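Colicin B (Escherichia coli, PDB 1RH1) kills Escherichia coli and closely related bacteria by forming channels that depolarize the cytoplasmic membrane and dissipate cellular energy. Local coordinates at residues I392-A395 with W396-F399; K430-E433 with G434-G438; A495-D498 with D499-D503. All coordinates share one frame; numbering follows the deposited sequence.

Interaction 1 of 3, residues I392-A395 with W396-F399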
ATOM      1  N   ILE A 392      10.286 -33.371 -34.400  1.00  4.84           N
ATOM      2  CA  ILE A 392      10.268 -32.296 -33.403  1.00  2.62           C
ATOM      3  C   ILE A 392      10.782 -30.983 -33.965  1.00  3.54           C
ATOM      4  O   ILE A 392      10.252 -29.890 -33.730  1.00  2.00           O
ATOM      5  CB  ILE A 392      11.127 -32.641 -32.212  1.00  2.00           C
ATOM      6  CG1 ILE A 392      11.064 -34.091 -31.808  1.00  5.83           C
ATOM      7  CG2 ILE A 392      10.533 -31.854 -31.071  1.00  4.99           C
ATOM      8  CD1 ILE A 392      12.126 -34.580 -30.805  1.00 13.53           C
ATOM      9  N   VAL A 393      11.864 -31.138 -34.726  1.00  2.47           N
ATOM     10  CA  VAL A 393      12.483 -30.035 -35.414  1.00  2.00           C
ATOM     11  C   VAL A 393      11.447 -29.418 -36.322  1.00  2.00           C
ATOM     12  O   VAL A 393      11.106 -28.265 -36.100  1.00  3.21           O
ATOM     13  CB  VAL A 393      13.679 -30.561 -36.189  1.00  2.00           C
ATOM     14  CG1 VAL A 393      14.285 -29.493 -37.082  1.00  2.00           C
ATOM     15  CG2 VAL A 393      14.720 -30.999 -35.182  1.00  2.00           C
ATOM     16  N   ASN A 394      10.865 -30.180 -37.255  1.00  3.81           N
ATOM     17  CA  ASN A 394       9.843 -29.675 -38.161  1.00  2.24           C
ATOM     18  C   ASN A 394       8.598 -29.080 -37.502  1.00  4.68           C
ATOM     19  O   ASN A 394       7.934 -28.196 -38.050  1.00  2.00           O
ATOM     20  CB  ASN A 394       9.429 -30.786 -39.075  1.00  2.00           C
ATOM     21  CG  ASN A 394      10.429 -31.097 -40.172  1.00  3.18           C
ATOM     22  OD1 ASN A 394      10.599 -32.256 -40.544  1.00  2.00           O
ATOM     23  ND2 ASN A 394      11.107 -30.103 -40.745  1.00  6.57           N
ATOM     24  N   ALA A 395       8.278 -29.558 -36.298  1.00  2.00           N
ATOM     25  CA  ALA A 395       7.195 -29.007 -35.504  1.00  3.56           C
ATOM     26  C   ALA A 395       7.569 -27.635 -34.970  1.00  3.24           C
ATOM     27  O   ALA A 395       6.722 -26.744 -34.901  1.00  5.89           O
ATOM     28  CB  ALA A 395       6.900 -29.914 -34.334  1.00  6.61           C
ATOM     29  N   TRP A 396       8.830 -27.434 -34.588  1.00  2.00           N
ATOM     30  CA  TRP A 396       9.251 -26.108 -34.211  1.00  2.00           C
ATOM     31  C   TRP A 396       9.337 -25.171 -35.415  1.00  2.87           C
ATOM     32  O   TRP A 396       8.947 -24.015 -35.307  1.00  3.91           O
ATOM     33  CB  TRP A 396      10.567 -26.241 -33.503  1.00  2.00           C
ATOM     34  CG  TRP A 396      10.401 -26.547 -32.023  1.00  2.00           C
ATOM     35  CD1 TRP A 396      10.832 -27.723 -31.485  1.00  2.00           C
ATOM     36  CD2 TRP A 396       9.850 -25.701 -31.099  1.00  2.00           C
ATOM     37  NE1 TRP A 396      10.566 -27.630 -30.214  1.00  2.00           N
ATOM     38  CE2 TRP A 396       9.988 -26.451 -29.944  1.00  2.00           C
ATOM     39  CE3 TRP A 396       9.264 -24.432 -31.054  1.00  2.00           C
ATOM     40  CZ2 TRP A 396       9.545 -25.941 -28.729  1.00  2.00           C
ATOM     41  CZ3 TRP A 396       8.819 -23.922 -29.835  1.00  2.00           C
ATOM     42  CH2 TRP A 396       8.965 -24.673 -28.673  1.00  2.00           C
ATOM     43  N   LYS A 397       9.756 -25.617 -36.608  1.00  2.00           N
ATOM     44  CA  LYS A 397       9.821 -24.800 -37.815  1.00  2.00           C
ATOM     45  C   LYS A 397       8.497 -24.210 -38.229  1.00  2.00           C
ATOM     46  O   LYS A 397       8.451 -23.215 -38.928  1.00  2.00           O
ATOM     47  CB  LYS A 397      10.304 -25.596 -38.979  1.00  2.00           C
ATOM     48  CG  LYS A 397      11.699 -26.098 -38.803  1.00  2.00           C
ATOM     49  CD  LYS A 397      12.068 -26.677 -40.138  1.00  3.10           C
ATOM     50  CE  LYS A 397      13.530 -26.399 -40.408  1.00  4.06           C
ATOM     51  NZ  LYS A 397      13.742 -24.976 -40.571  1.00  3.86           N
ATOM     52  N   ALA A 398       7.393 -24.834 -37.831  1.00  4.06           N
ATOM     53  CA  ALA A 398       6.067 -24.352 -38.157  1.00  2.00           C
ATOM     54  C   ALA A 398       5.407 -23.583 -37.019  1.00  5.29           C
ATOM     55  O   ALA A 398       4.362 -22.941 -37.192  1.00  6.49           O
ATOM     56  CB  ALA A 398       5.216 -25.527 -38.529  1.00  2.00           C
ATOM     57  N   PHE A 399       6.022 -23.604 -35.831  1.00  4.17           N
ATOM     58  CA  PHE A 399       5.551 -22.836 -34.695  1.00  2.00           C
ATOM     59  C   PHE A 399       5.403 -21.369 -35.066  1.00  2.00           C
ATOM     60  O   PHE A 399       6.199 -20.809 -35.804  1.00  2.00           O
ATOM     61  CB  PHE A 399       6.558 -23.045 -33.580  1.00  2.00           C
ATOM     62  CG  PHE A 399       6.312 -22.277 -32.302  1.00  2.00           C
ATOM     63  CD1 PHE A 399       5.463 -22.804 -31.340  1.00  2.00           C
ATOM     64  CD2 PHE A 399       6.946 -21.055 -32.094  1.00  2.27           C
ATOM     65  CE1 PHE A 399       5.249 -22.107 -30.164  1.00  2.04           C
ATOM     66  CE2 PHE A 399       6.731 -20.357 -30.913  1.00  4.10           C
ATOM     67  CZ  PHE A 399       5.881 -20.885 -29.949  1.00  6.86           C
TER
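The last two turns of helix 386-398, in the all-helical pore-forming domain of the colicin, bring I392 against W396 one turn later. CG2 of I392 lies 4.2 Å from CD1 of W396, the two side chains crossing at a slant. The indole has CG anti to its own carbonyl carbon (chi1 -85°), which lays its five-membered ring back along the preceding turn, and CD1 of W396 comes 3.2 Å from the carbonyl O of I392. That same oxygen accepts the backbone N-H of W396 at 3.0 Å, with the donor tilted 25° from the carbonyl plane. The bond from K397 N to V393 O is also 3.0 Å and lies in the carbonyl plane.

Beyond this point the helical bonding fades: A398 N to N394 O and F399 N to A395 O are both weak, and the backbone leaves the helix at F399, whose psi is 137°. R428 NH1 also bonds the carbonyl oxygens of W396 and F399. On the buried side W396 meets F475 edge to face and packs on I432, while I392 rests on V481 and V485 of helix 479-495. Across the helix end, CZ3 of W396 sits over the centre of the F399 ring, 3.8 Å above its plane.

Interaction 2 of 3, residues K430-E433 with G434-G438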
ATOM      1  N   LYS A 430      16.495 -22.010 -31.213  1.00  3.75           N
ATOM      2  CA  LYS A 430      17.402 -22.590 -30.255  1.00  3.60           C
ATOM      3  C   LYS A 430      16.895 -23.899 -29.656  1.00  5.06           C
ATOM      4  O   LYS A 430      17.680 -24.652 -29.081  1.00  6.08           O
ATOM      5  CB  LYS A 430      17.678 -21.537 -29.188  1.00  2.00           C
ATOM      6  CG  LYS A 430      18.551 -20.488 -29.852  1.00  3.36           C
ATOM      7  CD  LYS A 430      18.766 -19.222 -29.068  1.00  4.82           C
ATOM      8  CE  LYS A 430      19.687 -18.372 -29.931  1.00  6.01           C
ATOM      9  NZ  LYS A 430      20.186 -17.233 -29.180  1.00  9.10           N
ATOM     10  N   SER A 431      15.603 -24.231 -29.734  1.00  5.23           N
ATOM     11  CA  SER A 431      15.175 -25.561 -29.344  1.00  3.55           C
ATOM     12  C   SER A 431      15.494 -26.459 -30.524  1.00  2.00           C
ATOM     13  O   SER A 431      15.887 -27.604 -30.327  1.00  2.00           O
ATOM     14  CB  SER A 431      13.682 -25.610 -29.064  1.00  3.85           C
ATOM     15  OG  SER A 431      13.338 -24.956 -27.846  1.00  2.00           O
ATOM     16  N   ILE A 432      15.401 -25.945 -31.762  1.00  3.55           N
ATOM     17  CA  ILE A 432      15.704 -26.711 -32.962  1.00  2.00           C
ATOM     18  C   ILE A 432      17.133 -27.166 -32.883  1.00  2.00           C
ATOM     19  O   ILE A 432      17.355 -28.369 -32.949  1.00  2.00           O
ATOM     20  CB  ILE A 432      15.469 -25.868 -34.201  1.00  2.00           C
ATOM     21  CG1 ILE A 432      13.989 -25.625 -34.383  1.00  2.00           C
ATOM     22  CG2 ILE A 432      15.985 -26.602 -35.410  1.00  2.00           C
ATOM     23  CD1 ILE A 432      13.544 -24.725 -35.548  1.00  2.00           C
ATOM     24  N   GLU A 433      18.085 -26.250 -32.696  1.00  4.03           N
ATOM     25  CA  GLU A 433      19.464 -26.633 -32.367  1.00  5.84           C
ATOM     26  C   GLU A 433      19.376 -27.266 -30.990  1.00  3.76           C
ATOM     27  O   GLU A 433      18.586 -26.814 -30.161  1.00  7.47           O
ATOM     28  CB  GLU A 433      20.292 -25.396 -32.336  1.00  6.74           C
ATOM     29  CG  GLU A 433      21.730 -25.510 -31.898  1.00 13.48           C
ATOM     30  CD  GLU A 433      22.490 -24.183 -32.019  1.00 21.97           C
ATOM     31  OE1 GLU A 433      21.886 -23.092 -31.943  1.00 19.11           O
ATOM     32  OE2 GLU A 433      23.714 -24.259 -32.201  1.00 27.50           O
ATOM     33  N   GLY A 434      20.110 -28.303 -30.656  1.00  2.00           N
ATOM     34  CA  GLY A 434      19.801 -28.918 -29.380  1.00  2.00           C
ATOM     35  C   GLY A 434      19.070 -30.171 -29.772  1.00  5.22           C
ATOM     36  O   GLY A 434      19.534 -31.247 -29.398  1.00 10.68           O
ATOM     37  N   TYR A 435      17.941 -30.110 -30.510  1.00  5.51           N
ATOM     38  CA  TYR A 435      17.372 -31.353 -31.012  1.00  2.00           C
ATOM     39  C   TYR A 435      18.281 -31.739 -32.163  1.00  2.00           C
ATOM     40  O   TYR A 435      18.683 -32.888 -32.242  1.00  2.00           O
ATOM     41  CB  TYR A 435      15.905 -31.192 -31.496  1.00  2.00           C
ATOM     42  CG  TYR A 435      14.875 -31.090 -30.360  1.00  2.00           C
ATOM     43  CD1 TYR A 435      14.727 -32.100 -29.396  1.00  2.00           C
ATOM     44  CD2 TYR A 435      14.087 -29.951 -30.260  1.00  2.00           C
ATOM     45  CE1 TYR A 435      13.811 -31.967 -28.343  1.00  2.00           C
ATOM     46  CE2 TYR A 435      13.175 -29.806 -29.220  1.00  2.00           C
ATOM     47  CZ  TYR A 435      13.037 -30.812 -28.263  1.00  3.41           C
ATOM     48  OH  TYR A 435      12.119 -30.628 -27.236  1.00  2.00           O
ATOM     49  N   GLN A 436      18.721 -30.785 -32.985  1.00  2.00           N
ATOM     50  CA  GLN A 436      19.618 -31.008 -34.109  1.00  2.77           C
ATOM     51  C   GLN A 436      21.061 -31.305 -33.732  1.00  4.98           C
ATOM     52  O   GLN A 436      21.679 -32.203 -34.324  1.00  2.00           O
ATOM     53  CB  GLN A 436      19.633 -29.806 -34.987  1.00  2.72           C
ATOM     54  CG  GLN A 436      18.360 -29.623 -35.749  1.00 12.38           C
ATOM     55  CD  GLN A 436      18.412 -30.211 -37.149  1.00 20.77           C
ATOM     56  OE1 GLN A 436      18.827 -31.350 -37.410  1.00 25.39           O
ATOM     57  NE2 GLN A 436      17.961 -29.362 -38.073  1.00 23.24           N
ATOM     58  N   THR A 437      21.608 -30.533 -32.765  1.00  5.04           N
ATOM     59  CA  THR A 437      23.004 -30.697 -32.347  1.00  4.28           C
ATOM     60  C   THR A 437      23.227 -31.218 -30.924  1.00  2.76           C
ATOM     61  O   THR A 437      24.321 -31.665 -30.595  1.00  5.04           O
ATOM     62  CB  THR A 437      23.769 -29.347 -32.521  1.00  2.74           C
ATOM     63  OG1 THR A 437      23.193 -28.443 -31.602  1.00 12.97           O
ATOM     64  CG2 THR A 437      23.662 -28.733 -33.916  1.00  3.96           C
ATOM     65  N   GLY A 438      22.249 -31.241 -30.028  1.00  2.52           N
ATOM     66  CA  GLY A 438      22.478 -31.722 -28.674  1.00  6.37           C
ATOM     67  C   GLY A 438      23.176 -30.661 -27.836  1.00  9.49           C
ATOM     68  O   GLY A 438      23.770 -30.980 -26.795  1.00 14.87           O
TER
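I432 and Q436 lie side by side and point the same way at the C-terminal end of helix 420-435, part of the helical bundle of the pore-forming domain. Their contact runs from CG2 of I432 to CG of Q436, 3.9 Å apart. The bend about CB-CG of the glutamine (chi2 -95°) turns its amide off from the touching CG. In the backbone of the same pair, Q436 N donates to I432 O at 2.8 Å, nearly along the C=O axis.

Y435 is turned differently: its ring carbon CD2 comes 3.0 Å from the carbonyl O of S431, which lies obliquely to the ring, with CG anti to the residue's own carbonyl carbon and hence beside its N. The backbone N of Y435 donates to S431 O at 3.2 Å, the donor tilted somewhat from the carbonyl plane. Farther out, the phenol ring meets W440 edge to face and packs against F484, V485 and V488 of helix 479-495; the hydroxyl of S431 bonds to I427 O within its own helix.

The third pair, E433 and T437, is crossed rather than aligned. The E433 chain is extended, and it is CG, not the carboxylate, that touches T437 OG1, at 3.3 Å. Regular helical geometry is broken here, because G434 has phi 105°, a conformation accessible to glycine, which has no CB to meet the preceding carbonyl oxygen; G438, also with positive phi, is where the chain leaves helical geometry. T437 OG1 accepts the N-H of G434 at 3.2 Å, with an N-H...O angle of 141°.

Interaction 3 of 3, residues A495-D498 with D499-D503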
ATOM      1  N   ALA A 495      15.547 -27.351 -14.447  1.00  2.91           N
ATOM      2  CA  ALA A 495      16.895 -26.836 -14.253  1.00  3.27           C
ATOM      3  C   ALA A 495      17.034 -25.375 -13.829  1.00  2.00           C
ATOM      4  O   ALA A 495      18.028 -25.030 -13.210  1.00  2.00           O
ATOM      5  CB  ALA A 495      17.681 -27.026 -15.533  1.00  2.00           C
ATOM      6  N   PHE A 496      16.078 -24.499 -14.148  1.00  2.00           N
ATOM      7  CA  PHE A 496      16.089 -23.109 -13.735  1.00  2.00           C
ATOM      8  C   PHE A 496      15.474 -22.937 -12.365  1.00  2.00           C
ATOM      9  O   PHE A 496      15.461 -21.830 -11.818  1.00  5.94           O
ATOM     10  CB  PHE A 496      15.301 -22.214 -14.733  1.00  4.84           C
ATOM     11  CG  PHE A 496      16.105 -21.876 -15.989  1.00  7.48           C
ATOM     12  CD1 PHE A 496      15.757 -22.435 -17.217  1.00  4.27           C
ATOM     13  CD2 PHE A 496      17.235 -21.049 -15.894  1.00  9.00           C
ATOM     14  CE1 PHE A 496      16.543 -22.171 -18.331  1.00  6.48           C
ATOM     15  CE2 PHE A 496      18.016 -20.790 -17.018  1.00  2.52           C
ATOM     16  CZ  PHE A 496      17.670 -21.354 -18.235  1.00  5.81           C
ATOM     17  N   ILE A 497      14.931 -24.021 -11.802  1.00  2.75           N
ATOM     18  CA  ILE A 497      14.223 -23.926 -10.535  1.00  5.87           C
ATOM     19  C   ILE A 497      14.943 -24.759  -9.508  1.00  2.00           C
ATOM     20  O   ILE A 497      15.317 -24.283  -8.437  1.00  7.12           O
ATOM     21  CB  ILE A 497      12.748 -24.434 -10.648  1.00  4.18           C
ATOM     22  CG1 ILE A 497      11.990 -23.843 -11.827  1.00  2.00           C
ATOM     23  CG2 ILE A 497      12.043 -24.008  -9.371  1.00  2.44           C
ATOM     24  CD1 ILE A 497      10.540 -24.270 -11.952  1.00  2.00           C
ATOM     25  N   ASP A 498      15.176 -26.007  -9.877  1.00  5.80           N
ATOM     26  CA  ASP A 498      15.762 -26.897  -8.922  1.00  6.59           C
ATOM     27  C   ASP A 498      16.417 -28.084  -9.572  1.00  8.30           C
ATOM     28  O   ASP A 498      15.975 -28.515 -10.632  1.00 11.80           O
ATOM     29  CB  ASP A 498      14.666 -27.350  -7.999  1.00 12.90           C
ATOM     30  CG  ASP A 498      15.126 -27.639  -6.592  1.00 17.18           C
ATOM     31  OD1 ASP A 498      14.514 -27.073  -5.690  1.00 24.47           O
ATOM     32  OD2 ASP A 498      16.076 -28.405  -6.394  1.00 21.41           O
ATOM     33  N   ASP A 499      17.448 -28.640  -8.936  1.00  8.25           N
ATOM     34  CA  ASP A 499      18.085 -29.838  -9.452  1.00 10.29           C
ATOM     35  C   ASP A 499      17.270 -31.049  -9.022  1.00 11.78           C
ATOM     36  O   ASP A 499      17.410 -32.103  -9.648  1.00 13.33           O
ATOM     37  CB  ASP A 499      19.529 -29.949  -8.928  1.00 12.23           C
ATOM     38  CG  ASP A 499      20.316 -31.155  -9.443  1.00 10.95           C
ATOM     39  OD1 ASP A 499      20.679 -31.188 -10.620  1.00  8.72           O
ATOM     40  OD2 ASP A 499      20.563 -32.069  -8.656  1.00 14.50           O
ATOM     41  N   LYS A 500      16.420 -30.930  -7.978  1.00 11.90           N
ATOM     42  CA  LYS A 500      15.522 -32.006  -7.561  1.00 16.02           C
ATOM     43  C   LYS A 500      14.814 -32.550  -8.793  1.00 12.24           C
ATOM     44  O   LYS A 500      14.993 -33.709  -9.165  1.00 14.41           O
ATOM     45  CB  LYS A 500      14.390 -31.567  -6.607  1.00 17.33           C
ATOM     46  CG  LYS A 500      14.712 -30.993  -5.229  1.00 24.94           C
ATOM     47  CD  LYS A 500      15.753 -31.808  -4.447  1.00 33.46           C
ATOM     48  CE  LYS A 500      16.138 -31.115  -3.130  1.00 35.91           C
ATOM     49  NZ  LYS A 500      17.198 -31.838  -2.444  1.00 36.13           N
ATOM     50  N   PHE A 501      14.146 -31.634  -9.502  1.00 12.27           N
ATOM     51  CA  PHE A 501      13.366 -31.919 -10.693  1.00  8.69           C
ATOM     52  C   PHE A 501      14.108 -32.700 -11.760  1.00 10.04           C
ATOM     53  O   PHE A 501      13.506 -33.568 -12.387  1.00  9.07           O
ATOM     54  CB  PHE A 501      12.868 -30.600 -11.261  1.00  4.63           C
ATOM     55  CG  PHE A 501      12.018 -29.786 -10.289  1.00  2.00           C
ATOM     56  CD1 PHE A 501      11.254 -30.410  -9.297  1.00  2.00           C
ATOM     57  CD2 PHE A 501      11.994 -28.395 -10.413  1.00  2.00           C
ATOM     58  CE1 PHE A 501      10.473 -29.638  -8.439  1.00  2.00           C
ATOM     59  CE2 PHE A 501      11.205 -27.639  -9.547  1.00  2.00           C
ATOM     60  CZ  PHE A 501      10.442 -28.255  -8.557  1.00  2.00           C
ATOM     61  N   VAL A 502      15.410 -32.468 -11.959  1.00  6.25           N
ATOM     62  CA  VAL A 502      16.119 -33.240 -12.965  1.00  8.17           C
ATOM     63  C   VAL A 502      16.668 -34.537 -12.377  1.00 12.85           C
ATOM     64  O   VAL A 502      17.026 -35.450 -13.124  1.00 16.90           O
ATOM     65  CB  VAL A 502      17.214 -32.341 -13.567  1.00  7.39           C
ATOM     66  CG1 VAL A 502      18.046 -33.024 -14.647  1.00  3.81           C
ATOM     67  CG2 VAL A 502      16.495 -31.209 -14.275  1.00  7.12           C
ATOM     68  N   ASP A 503      16.749 -34.690 -11.049  1.00 15.17           N
ATOM     69  CA  ASP A 503      17.043 -36.000 -10.496  1.00 16.32           C
ATOM     70  C   ASP A 503      15.802 -36.887 -10.534  1.00 17.24           C
ATOM     71  O   ASP A 503      15.975 -38.055 -10.864  1.00 18.83           O
ATOM     72  CB  ASP A 503      17.554 -35.855  -9.075  1.00 19.92           C
ATOM     73  CG  ASP A 503      19.038 -35.482  -8.988  1.00 27.25           C
ATOM     74  OD1 ASP A 503      19.730 -35.447 -10.012  1.00 30.01           O
ATOM     75  OD2 ASP A 503      19.519 -35.236  -7.875  1.00 32.62           O
TER
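D498 has an extended backbone and an unusual chi1 of -149°, which together carry its carboxylate forward to K500 and make it a capping residue before helix 500-510. OD2 of D498 accepts the backbone N-H of K500 at 3.0 Å in a nearly straight bond (171°). The donor meets that oxygen on its anti side, out of the carboxylate plane. The K500 side chain crosses the carboxylate obliquely, its CG 3.1 Å from D498 OD2. NZ of K500 is 5.4 Å from D498 OD2 and not in contact with it, so any electrostatic help from the ammonium group would act at a distance.

The capping bond sits where the loop leaving helix 479-495, which falls in a predicted transmembrane segment, enters helix 500-510, the last helix of the domain. D499 turns its carboxylate elsewhere, to S372 and to a salt bridge with K375, which D503 shares; both partners belong to helix 366-376.

F501 supplies the apolar half of the join and also packs on L347 and N354 of helix 342-357. I497 comes in at the edge of its ring, near the ring plane, with CB 3.7 Å from CE2 of F501. D498 instead covers a face in a CH-pi contact: its CB stands 4.1 Å from the F501 ring centroid and 26° off the ring normal.

In the fold
Along the chain the three contacts follow in series, with neither nesting nor crossing, and each joins adjoining segments of a continuous stretch, so none closes a long loop. Interaction 1 ends helix 386-398, interaction 2 lies at the C-terminal end of helix 420-435, and interaction 3 passes from the end of helix 479-495 into helix 500-510. The first two, with centres 11 Å apart, touch directly: W396 NE1 is 3.5 Å from Y435 CE2, and V393 packs on I432. Both also rest on helix 479-495, through I392 and Y435, the helix whose far end leads to interaction 3. That contact stands apart, its nearest atoms about 10 Å from interaction 2 and about 13 Å from interaction 1.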